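Local coordinates for MsStt7d protein (PDB 4IX3), which binds magnesium and adenine nucleotide through the protein kinase domain contained in this chain, and probably transfers phosphate from ATP to protein substrates, at residues 253-258 / 314-319; 273-277 / 292-296. All coordinates share one frame. Residues are numbered along the deposited sequence.

Contact 1 (253-258 / 314-319); sequences AGCVML and LCQRLM
Residues 253-258 are helical throughout, and 314-318 are the last helical residues before M319, which leaves helical geometry at phi/psi -124/28. The two short axes approach to 9.0 Å and run nearly antiparallel, at 154° (signed crossing angle -154°). The nearest CA atoms across the segments are those of G254 and L318, 5.3 Å apart. Along the second helix, L314 (chi1 t, chi2 p) puts its CD2 3.7 Å from SD of M257, whose extended ttt side chain reaches across the gap. The CA-to-CB bond of C315 (chi1 m) points toward the partner helix; its SG lies 3.8 Å from M257 CG and 3.9 Å from L258 CD2. One turn on, L318 (mt) sets CB 4.0 Å from G254 CA. M319 (m, t, p) reaches across past G254, its SD 3.5 Å from G254 C and 3.6 Å from L258 CD1, and its CE 3.8 Å from C255 SG. A CB modelled on G254 would lie 2.4 Å from M319 CG and 3.3 Å from L318 CB, so the close approach depends on the missing side chain. M257 also packs on helix 141-161. Every touching residue is buried, and the contact consists of apolar packing. G254 is the glycine of the kinase DxWSxG signature, so this is αF meeting the end of αH in the helical core of the kinase C-lobe.

Contact 2 (273-277 / 292-296); sequences RFLAD and KSGEY
D277 (chi1 m) gathers the polar contacts: its OD2 accepts a 2.6 Å hydrogen bond from Y296 OH, and its OD1 forms a long salt bridge with K292 NZ (3.4 Å, weak as a hydrogen bond). R273 runs t, t, p to lay its guanidinium flat over one face of the Y296 ring (Y296 chi1 m), centres 4.0 Å apart, planes at 7° and CZ 22° off the ring normal: a stacked cation-pi pair. Residues 273-277 belong to αG of the kinase C-lobe, while 292-296 start the linker leading to αH. It turns tightly: E295 N to K292 O 2.7 Å, Y296 N to S293 O 2.8 Å. CA separations are 7.2 Å for D277-K292 and 9.1 Å for F274-Y296. Water 1 joins R273 NH1 (2.7 Å), D277 OD2 (2.8 Å) and E295 OE1 (3.2 Å); water 2 joins D277 OD1 (2.8 Å) to E295 OE1 (2.9 Å). F274 CA lies 3.3 Å from Y296 OH, and F288 meets the Y296 ring edge-to-face.

Overall arrangement
From the N terminus, the chain first supplies 253-258 on helix 246-261, then 273-277 on helix 268-280. After fourteen residues, the end of helix 268-280 and all of helix 285-291 among them, the segment 292-296 closes contact 2. The end of helix 302-318, with M319 after it, then returns to the first segment, so contact 1 spans 55 intervening residues and contact 2 falls wholly within that span, without crossing it. The centres are 15 Å apart; contact 1, wholly buried, lies about 15 Å and contact 2, partly buried, about 26 Å from the centre of the chain. Helix 268-280 joins them: its F274 CE1 lies 3.5 Å from L258 CD1, and its L275 CD2 3.6 Å from M319 CE.

Contact 1 (253-258 / 314-319)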
loop_
_atom_site.group_PDB
_atom_site.type_symbol
_atom_site.label_atom_id
_atom_site.label_comp_id
_atom_site.label_asym_id
_atom_site.label_seq_id
_atom_site.Cartn_x
_atom_site.Cartn_y
_atom_site.Cartn_z
ATOM N N ALA B 253 -6.178 -21.236 -0.831
ATOM C CA ALA B 253 -7.357 -21.849 -1.450
ATOM C C ALA B 253 -8.195 -22.579 -0.360
ATOM O O ALA B 253 -9.418 -22.554 -0.450
ATOM C CB ALA B 253 -6.955 -22.835 -2.532
ATOM N N GLY B 254 -7.548 -23.174 0.645
ATOM C CA GLY B 254 -8.317 -23.742 1.781
ATOM C C GLY B 254 -9.100 -22.696 2.563
ATOM O O GLY B 254 -10.257 -22.910 2.879
ATOM N N CYS B 255 -8.516 -21.495 2.706
ATOM C CA CYS B 255 -9.264 -20.398 3.288
ATOM C C CYS B 255 -10.457 -19.998 2.471
ATOM O O CYS B 255 -11.522 -19.747 3.015
ATOM C CB CYS B 255 -8.346 -19.180 3.502
ATOM S SG CYS B 255 -7.017 -19.399 4.725
ATOM N N VAL B 256 -10.274 -19.902 1.136
ATOM C CA VAL B 256 -11.421 -19.585 0.275
ATOM C C VAL B 256 -12.498 -20.668 0.493
ATOM O O VAL B 256 -13.669 -20.321 0.591
ATOM C CB VAL B 256 -10.985 -19.592 -1.213
ATOM C CG1 VAL B 256 -12.181 -19.494 -2.164
ATOM C CG2 VAL B 256 -10.018 -18.426 -1.476
ATOM N N MET B 257 -12.105 -21.935 0.483
ATOM C CA MET B 257 -13.072 -23.002 0.664
ATOM C C MET B 257 -13.857 -22.892 1.980
ATOM O O MET B 257 -15.092 -23.050 1.978
ATOM C CB MET B 257 -12.365 -24.331 0.642
ATOM C CG MET B 257 -13.346 -25.499 0.825
ATOM S SD MET B 257 -12.658 -27.025 0.235
ATOM C CE MET B 257 -13.954 -28.171 0.768
ATOM N N LEU B 258 -13.151 -22.597 3.088
ATOM C CA LEU B 258 -13.851 -22.404 4.363
ATOM C C LEU B 258 -14.911 -21.330 4.241
ATOM O O LEU B 258 -16.010 -21.463 4.774
ATOM C CB LEU B 258 -12.869 -22.016 5.455
ATOM C CG LEU B 258 -11.935 -23.156 5.921
ATOM C CD1 LEU B 258 -10.716 -22.652 6.660
ATOM C CD2 LEU B 258 -12.693 -24.169 6.805
ATOM N N LEU B 314 -10.956 -32.296 2.547
ATOM C CA LEU B 314 -10.246 -31.507 1.523
ATOM C C LEU B 314 -9.627 -30.258 2.144
ATOM O O LEU B 314 -8.496 -29.874 1.835
ATOM C CB LEU B 314 -11.201 -31.119 0.381
ATOM C CG LEU B 314 -10.589 -30.219 -0.695
ATOM C CD1 LEU B 314 -9.287 -30.768 -1.285
ATOM C CD2 LEU B 314 -11.627 -29.899 -1.777
ATOM N N CYS B 315 -10.359 -29.611 3.028
ATOM C CA CYS B 315 -9.785 -28.514 3.819
ATOM C C CYS B 315 -8.532 -28.985 4.548
ATOM O O CYS B 315 -7.520 -28.298 4.527
ATOM C CB CYS B 315 -10.776 -27.925 4.832
ATOM S SG CYS B 315 -12.055 -26.894 4.104
ATOM N N GLN B 316 -8.571 -30.144 5.216
ATOM C CA GLN B 316 -7.394 -30.654 5.913
ATOM C C GLN B 316 -6.221 -30.817 4.935
ATOM O O GLN B 316 -5.071 -30.461 5.237
ATOM C CB GLN B 316 -7.670 -32.007 6.591
ATOM C CG GLN B 316 -6.413 -32.603 7.246
ATOM C CD GLN B 316 -5.963 -31.763 8.420
ATOM O OE1 GLN B 316 -5.185 -30.801 8.285
ATOM N NE2 GLN B 316 -6.484 -32.093 9.585
ATOM N N ARG B 317 -6.505 -31.350 3.746
ATOM C CA ARG B 317 -5.446 -31.537 2.740
ATOM C C ARG B 317 -4.811 -30.220 2.294
ATOM O O ARG B 317 -3.595 -30.123 2.193
ATOM C CB ARG B 317 -6.010 -32.213 1.462
ATOM C CG ARG B 317 -6.595 -33.622 1.639
ATOM C CD ARG B 317 -5.454 -34.499 2.037
ATOM N NE ARG B 317 -4.420 -34.541 0.977
ATOM C CZ ARG B 317 -3.140 -34.212 1.161
ATOM N NH1 ARG B 317 -2.673 -33.889 2.367
ATOM N NH2 ARG B 317 -2.298 -34.253 0.136
ATOM N N LEU B 318 -5.648 -29.221 2.049
ATOM C CA LEU B 318 -5.147 -27.931 1.594
ATOM C C LEU B 318 -4.482 -27.132 2.717
ATOM O O LEU B 318 -3.778 -26.155 2.430
ATOM C CB LEU B 318 -6.333 -27.111 1.045
ATOM C CG LEU B 318 -6.884 -27.590 -0.333
ATOM C CD1 LEU B 318 -8.169 -26.888 -0.666
ATOM C CD2 LEU B 318 -5.840 -27.338 -1.445
ATOM N N MET B 319 -4.750 -27.492 3.972
ATOM C CA MET B 319 -4.333 -26.689 5.127
ATOM C C MET B 319 -3.482 -27.486 6.113
ATOM O O MET B 319 -3.433 -27.160 7.319
ATOM C CB MET B 319 -5.548 -26.018 5.759
ATOM C CG MET B 319 -6.335 -25.178 4.742
ATOM S SD MET B 319 -7.685 -24.231 5.425
ATOM C CE MET B 319 -6.738 -22.894 6.163
#

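Contact 2 (273-277 / 292-296)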
loop_
_atom_site.group_PDB
_atom_site.type_symbol
_atom_site.label_atom_id
_atom_site.label_comp_id
_atom_site.label_asym_id
_atom_site.label_seq_id
_atom_site.Cartn_x
_atom_site.Cartn_y
_atom_site.Cartn_z
ATOM N N ARG B 273 -11.406 -16.273 13.765
ATOM C CA ARG B 273 -11.718 -17.095 14.951
ATOM C C ARG B 273 -11.469 -18.568 14.615
ATOM O O ARG B 273 -10.864 -19.323 15.394
ATOM C CB ARG B 273 -13.178 -16.943 15.374
ATOM C CG ARG B 273 -13.518 -17.846 16.562
ATOM C CD ARG B 273 -14.623 -17.254 17.389
ATOM N NE ARG B 273 -15.931 -17.488 16.798
ATOM C CZ ARG B 273 -16.794 -18.421 17.192
ATOM N NH1 ARG B 273 -16.463 -19.340 18.089
ATOM N NH2 ARG B 273 -17.999 -18.435 16.642
ATOM N N PHE B 274 -11.989 -19.028 13.470
ATOM C CA PHE B 274 -11.776 -20.410 13.072
ATOM C C PHE B 274 -10.299 -20.748 12.994
ATOM O O PHE B 274 -9.862 -21.769 13.534
ATOM C CB PHE B 274 -12.449 -20.743 11.735
ATOM C CG PHE B 274 -12.120 -22.127 11.230
ATOM C CD1 PHE B 274 -10.956 -22.352 10.503
ATOM C CD2 PHE B 274 -12.852 -23.216 11.655
ATOM C CE1 PHE B 274 -10.611 -23.612 10.058
ATOM C CE2 PHE B 274 -12.502 -24.489 11.216
ATOM C CZ PHE B 274 -11.348 -24.700 10.498
ATOM N N LEU B 275 -9.503 -19.914 12.328
ATOM C CA LEU B 275 -8.093 -20.271 12.123
ATOM C C LEU B 275 -7.310 -20.282 13.438
ATOM O O LEU B 275 -6.370 -21.068 13.582
ATOM C CB LEU B 275 -7.420 -19.339 11.106
ATOM C CG LEU B 275 -7.900 -19.600 9.671
ATOM C CD1 LEU B 275 -7.310 -18.531 8.764
ATOM C CD2 LEU B 275 -7.531 -20.992 9.170
ATOM N N ALA B 276 -7.673 -19.429 14.394
ATOM C CA ALA B 276 -7.020 -19.425 15.700
ATOM C C ALA B 276 -7.307 -20.743 16.405
ATOM O O ALA B 276 -6.418 -21.328 17.036
ATOM C CB ALA B 276 -7.552 -18.263 16.507
ATOM N N ASP B 277 -8.560 -21.199 16.327
ATOM C CA ASP B 277 -8.925 -22.467 16.976
ATOM C C ASP B 277 -8.242 -23.630 16.260
ATOM O O ASP B 277 -7.788 -24.565 16.904
ATOM C CB ASP B 277 -10.443 -22.667 16.944
ATOM C CG ASP B 277 -11.150 -21.977 18.108
ATOM O OD1 ASP B 277 -10.513 -21.729 19.158
ATOM O OD2 ASP B 277 -12.353 -21.675 17.965
ATOM N N LYS B 292 -13.838 -28.286 19.376
ATOM C CA LYS B 292 -14.170 -26.863 19.272
ATOM C C LYS B 292 -15.488 -26.611 18.562
ATOM O O LYS B 292 -16.122 -25.577 18.772
ATOM C CB LYS B 292 -13.092 -26.110 18.492
ATOM C CG LYS B 292 -11.717 -26.102 19.138
ATOM C CD LYS B 292 -11.713 -25.226 20.375
ATOM C CE LYS B 292 -10.399 -25.306 21.133
ATOM N NZ LYS B 292 -9.281 -24.694 20.360
ATOM N N SER B 293 -15.836 -27.489 17.628
ATOM C CA SER B 293 -16.949 -27.183 16.743
ATOM C C SER B 293 -18.211 -26.897 17.551
ATOM O O SER B 293 -18.973 -26.003 17.201
ATOM C CB SER B 293 -17.158 -28.233 15.645
ATOM O OG SER B 293 -17.729 -29.421 16.163
ATOM N N GLY B 294 -18.375 -27.584 18.679
ATOM C CA GLY B 294 -19.497 -27.321 19.594
ATOM C C GLY B 294 -19.612 -25.891 20.110
ATOM O O GLY B 294 -20.655 -25.489 20.622
ATOM N N GLU B 295 -18.538 -25.117 19.998
ATOM C CA GLU B 295 -18.558 -23.687 20.306
ATOM C C GLU B 295 -19.100 -22.782 19.206
ATOM O O GLU B 295 -19.073 -21.566 19.356
ATOM C CB GLU B 295 -17.134 -23.210 20.599
ATOM C CG GLU B 295 -16.484 -23.888 21.794
ATOM C CD GLU B 295 -15.086 -23.366 22.092
ATOM O OE1 GLU B 295 -14.768 -22.214 21.721
ATOM O OE2 GLU B 295 -14.302 -24.106 22.729
ATOM N N TYR B 296 -19.444 -23.349 18.055
ATOM C CA TYR B 296 -19.746 -22.560 16.844
ATOM C C TYR B 296 -21.239 -22.700 16.524
ATOM O O TYR B 296 -21.642 -23.024 15.399
ATOM C CB TYR B 296 -18.917 -23.076 15.661
ATOM C CG TYR B 296 -17.487 -22.583 15.668
ATOM C CD1 TYR B 296 -17.070 -21.584 14.773
ATOM C CD2 TYR B 296 -16.550 -23.089 16.590
ATOM C CE1 TYR B 296 -15.770 -21.086 14.810
ATOM C CE2 TYR B 296 -15.247 -22.585 16.649
ATOM C CZ TYR B 296 -14.864 -21.604 15.736
ATOM O OH TYR B 296 -13.592 -21.084 15.791
HETATM O O HOH W 1 -14.257 -20.151 19.346
HETATM O O HOH W 2 -11.959 -21.542 21.600
#